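Local atomic coordinates of glycosyl hydrolase (Rhizobium leguminosarum bv. trifolii, PDB entry 5NDX), a protein that probably hydrolyses O-glycosidic bonds as a family 39 glycoside hydrolase, a bacterial orthologue of human alpha-L-iduronidase. Residues 236-239 / 240-243; 289-292 / 293-296. The protein carries 2 engineered substitutions. All coordinates share one frame; numbering follows the deposited sequence.

Interaction 1. Residues 236-239 / 240-243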
loop_
_atom_site.group_PDB
_atom_site.type_symbol
_atom_site.label_atom_id
_atom_site.label_comp_id
_atom_site.label_asym_id
_atom_site.label_seq_id
_atom_site.Cartn_x
_atom_site.Cartn_y
_atom_site.Cartn_z
ATOM N N ASN A 236 -16.165 -8.124 7.904
ATOM C CA ASN A 236 -17.257 -8.483 6.990
ATOM C C ASN A 236 -18.293 -7.379 6.819
ATOM O O ASN A 236 -18.902 -7.274 5.720
ATOM C CB ASN A 236 -17.914 -9.841 7.344
ATOM C CG ASN A 236 -17.231 -11.054 6.632
ATOM O OD1 ASN A 236 -16.902 -12.065 7.274
ATOM N ND2 ASN A 236 -17.039 -10.971 5.352
ATOM N N ALA A 237 -18.445 -6.499 7.820
ATOM C CA ALA A 237 -19.414 -5.415 7.678
ATOM C C ALA A 237 -18.965 -4.349 6.687
ATOM O O ALA A 237 -19.786 -3.601 6.157
ATOM C CB ALA A 237 -19.771 -4.802 9.035
ATOM N N ILE A 238 -17.664 -4.263 6.436
ATOM C CA ILE A 238 -17.167 -3.368 5.404
ATOM C C ILE A 238 -17.766 -3.785 4.062
ATOM O O ILE A 238 -18.291 -2.967 3.341
ATOM C CB ILE A 238 -15.626 -3.351 5.321
ATOM C CG1 ILE A 238 -15.023 -2.750 6.606
ATOM C CG2 ILE A 238 -15.159 -2.572 4.093
ATOM C CD1 ILE A 238 -13.509 -2.985 6.742
ATOM N N VAL A 239 -17.673 -5.062 3.747
ATOM C CA VAL A 239 -18.286 -5.618 2.550
ATOM C C VAL A 239 -19.837 -5.496 2.597
ATOM O O VAL A 239 -20.457 -5.183 1.581
ATOM C CB VAL A 239 -17.893 -7.080 2.354
ATOM C CG1 VAL A 239 -18.787 -7.741 1.300
ATOM C CG2 VAL A 239 -16.438 -7.153 1.948
ATOM N N ASP A 240 -20.443 -5.725 3.753
ATOM C CA ASP A 240 -21.903 -5.594 3.879
ATOM C C ASP A 240 -22.346 -4.173 3.537
ATOM O O ASP A 240 -23.296 -3.990 2.752
ATOM C CB ASP A 240 -22.412 -5.957 5.285
ATOM C CG ASP A 240 -22.134 -7.394 5.654
ATOM O OD1 ASP A 240 -21.932 -8.232 4.750
ATOM O OD2 ASP A 240 -22.084 -7.687 6.864
ATOM N N ARG A 241 -21.675 -3.171 4.098
ATOM C CA ARG A 241 -22.090 -1.809 3.811
ATOM C C ARG A 241 -21.829 -1.410 2.368
ATOM O O ARG A 241 -22.618 -0.661 1.802
ATOM C CB ARG A 241 -21.538 -0.796 4.814
ATOM C CG ARG A 241 -22.057 -1.043 6.254
ATOM C CD ARG A 241 -21.746 0.155 7.135
ATOM N NE ARG A 241 -20.327 0.476 7.064
ATOM C CZ ARG A 241 -19.388 -0.157 7.748
ATOM N NH1 ARG A 241 -19.712 -1.126 8.590
ATOM N NH2 ARG A 241 -18.106 0.207 7.601
ATOM N N THR A 242 -20.762 -1.933 1.759
ATOM C CA THR A 242 -20.471 -1.667 0.348
ATOM C C THR A 242 -21.576 -2.233 -0.558
ATOM O O THR A 242 -22.003 -1.574 -1.511
ATOM C CB THR A 242 -19.072 -2.216 -0.052
ATOM O OG1 THR A 242 -18.096 -1.645 0.832
ATOM C CG2 THR A 242 -18.719 -1.866 -1.510
ATOM N N LEU A 243 -22.025 -3.441 -0.251
ATOM C CA LEU A 243 -23.091 -4.084 -1.003
ATOM C C LEU A 243 -24.451 -3.395 -0.772
ATOM O O LEU A 243 -25.266 -3.366 -1.681
ATOM C CB LEU A 243 -23.173 -5.574 -0.690
ATOM C CG LEU A 243 -22.009 -6.426 -1.198
ATOM C CD1 LEU A 243 -22.203 -7.869 -0.765
ATOM C CD2 LEU A 243 -21.869 -6.336 -2.698
#

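Interaction 2. Residues 289-292 / 293-296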
loop_
_atom_site.group_PDB
_atom_site.type_symbol
_atom_site.label_atom_id
_atom_site.label_comp_id
_atom_site.label_asym_id
_atom_site.label_seq_id
_atom_site.Cartn_x
_atom_site.Cartn_y
_atom_site.Cartn_z
ATOM N N ALA A 289 -5.058 -8.603 4.890
ATOM C CA ALA A 289 -5.254 -9.666 3.959
ATOM C C ALA A 289 -6.685 -10.247 4.045
ATOM O O ALA A 289 -7.301 -10.592 3.016
ATOM C CB ALA A 289 -4.188 -10.737 4.117
ATOM N N ARG A 290 -7.208 -10.342 5.262
ATOM C CA ARG A 290 -8.534 -10.836 5.473
ATOM C C ARG A 290 -9.597 -9.950 4.818
ATOM O O ARG A 290 -10.514 -10.458 4.185
ATOM C CB ARG A 290 -8.799 -11.013 6.967
ATOM C CG ARG A 290 -10.234 -11.166 7.354
ATOM C CD ARG A 290 -10.306 -11.623 8.788
ATOM N NE ARG A 290 -11.645 -11.583 9.315
ATOM C CZ ARG A 290 -12.449 -12.620 9.542
ATOM N NH1 ARG A 290 -12.123 -13.850 9.281
ATOM N NH2 ARG A 290 -13.652 -12.377 10.001
ATOM N N ILE A 291 -9.474 -8.652 4.982
ATOM C CA ILE A 291 -10.347 -7.682 4.306
ATOM C C ILE A 291 -10.290 -7.827 2.759
ATOM O O ILE A 291 -11.330 -7.879 2.054
ATOM C CB ILE A 291 -9.991 -6.281 4.728
ATOM C CG1 ILE A 291 -10.487 -6.036 6.162
ATOM C CG2 ILE A 291 -10.588 -5.228 3.808
ATOM C CD1 ILE A 291 -9.824 -4.856 6.820
ATOM N N ILE A 292 -9.078 -7.949 2.247
ATOM C CA ILE A 292 -8.890 -8.201 0.835
ATOM C C ILE A 292 -9.564 -9.485 0.389
ATOM O O ILE A 292 -10.320 -9.492 -0.611
ATOM C CB ILE A 292 -7.394 -8.171 0.469
ATOM C CG1 ILE A 292 -6.925 -6.695 0.505
ATOM C CG2 ILE A 292 -7.148 -8.869 -0.871
ATOM C CD1 ILE A 292 -5.420 -6.485 0.614
ATOM N N GLU A 293 -9.329 -10.580 1.120
ATOM C CA GLU A 293 -9.897 -11.841 0.689
ATOM C C GLU A 293 -11.440 -11.824 0.711
ATOM O O GLU A 293 -12.087 -12.412 -0.168
ATOM C CB GLU A 293 -9.327 -12.992 1.507
ATOM C CG GLU A 293 -9.737 -14.365 1.016
ATOM C CD GLU A 293 -11.067 -14.883 1.556
ATOM O OE1 GLU A 293 -11.607 -14.345 2.541
ATOM O OE2 GLU A 293 -11.537 -15.901 0.987
ATOM N N GLN A 294 -12.020 -11.169 1.707
ATOM C CA GLN A 294 -13.459 -11.003 1.774
ATOM C C GLN A 294 -14.018 -10.222 0.565
ATOM O O GLN A 294 -15.077 -10.570 0.027
ATOM C CB GLN A 294 -13.878 -10.284 3.068
ATOM C CG GLN A 294 -13.732 -11.113 4.331
ATOM C CD GLN A 294 -13.776 -10.261 5.603
ATOM O OE1 GLN A 294 -13.670 -9.052 5.579
ATOM N NE2 GLN A 294 -13.852 -10.907 6.711
ATOM N N HIS A 295 -13.351 -9.149 0.172
ATOM C CA HIS A 295 -13.775 -8.428 -1.018
ATOM C C HIS A 295 -13.672 -9.316 -2.276
ATOM O O HIS A 295 -14.568 -9.310 -3.121
ATOM C CB HIS A 295 -12.954 -7.147 -1.206
ATOM C CG HIS A 295 -13.412 -6.029 -0.347
ATOM N ND1 HIS A 295 -13.129 -5.971 1.000
ATOM C CD2 HIS A 295 -14.138 -4.916 -0.639
ATOM C CE1 HIS A 295 -13.684 -4.881 1.510
ATOM N NE2 HIS A 295 -14.294 -4.221 0.535
ATOM N N ASP A 296 -12.592 -10.076 -2.393
ATOM C CA ASP A 296 -12.421 -10.953 -3.532
ATOM C C ASP A 296 -13.517 -12.049 -3.578
ATOM O O ASP A 296 -14.139 -12.262 -4.626
ATOM C CB ASP A 296 -11.029 -11.589 -3.545
ATOM C CG ASP A 296 -10.748 -12.347 -4.839
ATOM O OD1 ASP A 296 -10.673 -11.752 -5.946
ATOM O OD2 ASP A 296 -10.588 -13.548 -4.729
HETATM O O HOH W 1 -10.983 -13.637 4.828
#

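Interaction 1. Residues 236-239 / 240-243
D240 N gives a hydrogen bond to N236 O, 2.9 Å away. The D240 CG lies beside its own backbone N (chi1 -62°), which turns the carboxylate back over the preceding turn, with OD2 3.6 Å from A237 CA. The charge has a mate outside, for OD1 forms a salt bridge with R298; a short acidic side chain suits this exposed position, where it can meet an arginine of the next helix.

R241 N bonds to A237 O, and the long side chain then doubles back. A bend at chi3 (-53°) lays the guanidinium over A237, whose O sits 3.4 Å above one face, toward the rim, and whose CB is 3.7 Å from R241 NH1. The small methyl of A237 permits this close passage. The polar end is held elsewhere, NE by a salt bridge to E221 and NH2 by K222 O.

T242 grips I238 O twice. Its N and OG1 approach from opposite faces of the carbonyl plane, and OG1, 2.8 Å from I238 O, donates the hydroxyl proton. Bonding back to the carbonyl of the preceding turn is a common way for a helical threonine to satisfy its hydroxyl, and it lets T242 sit buried.

L243 adds another backbone bond, to V239 O, and rests CD1 4.0 Å from V239 CG1, the two side chains side by side and pointing the same way.

All eight residues belong to helix 235-252, which follows strand 216-219 and precedes strand 261-263 in the TIM barrel of the family. I238 and T242 face strand 261-263, touching N263 and I261, while V239 packs on H295 and R298 of helix 282-300.

Interaction 2. Residues 289-292 / 293-296
Over one face of the R290 guanidinium stands Q294 NE2, 3.3 Å above the plane and offset toward the rim; the guanidinium and amide planes are 66° apart. R290 NE and Q294 NE2, 3.5 Å apart, are both donors and do not bond each other, but both give hydrogen bonds to T235 OG1, and D416 forms a salt bridge with R290 NE. The other flat group, the H295 ring, meets I291 O at its edge: ND1 donates at 2.8 Å with the oxygen in the ring plane, although ND1 stands above the plane of the carbonyl. H295 N reaches I291 O from the opposite face, giving that oxygen two donors. With CG beside the backbone N (chi1 -80°), the imidazole turns back along the helix, and ND1 comes 3.9 Å from I291 CG2. A phenylalanine in place of H295 would probably leave I291 O without its second donor and the aromatic ring without the bond that fixes its rotation.

These turns lie on helix 282-300, which links strands 261-263 and 307-310, the last two of the TIM barrel; H295 meets F307 on the latter. E293 suits the side toward strands 395-401 and 407-413 because its side chain touches A396, L398 and I412 while its carboxylate pairs with R297. D296, likewise buried, has its charge matched by R16.

Interactions 1 and 2 are short spans, about two turns each, of two successive barrel helices, 235-252 and 282-300, lying side by side with their centres about 11 Å apart. They meet directly: V239 CG2 is 3.6 Å from H295 CE1, and I238 CD1 is 4.1 Å from I291 CD1. Both use a side-chain donor to give a carbonyl a second bond, a hydroxyl in 236-243 and an imidazole in 289-296. Interaction 1 is partly buried, whereas interaction 2 is wholly buried between the neighbouring helix and the mixed sheet that holds strands 395-401 and 407-413. Charges find partners beyond the segments in both, on buried R290, E293 and D296 but on more exposed D240 and R241.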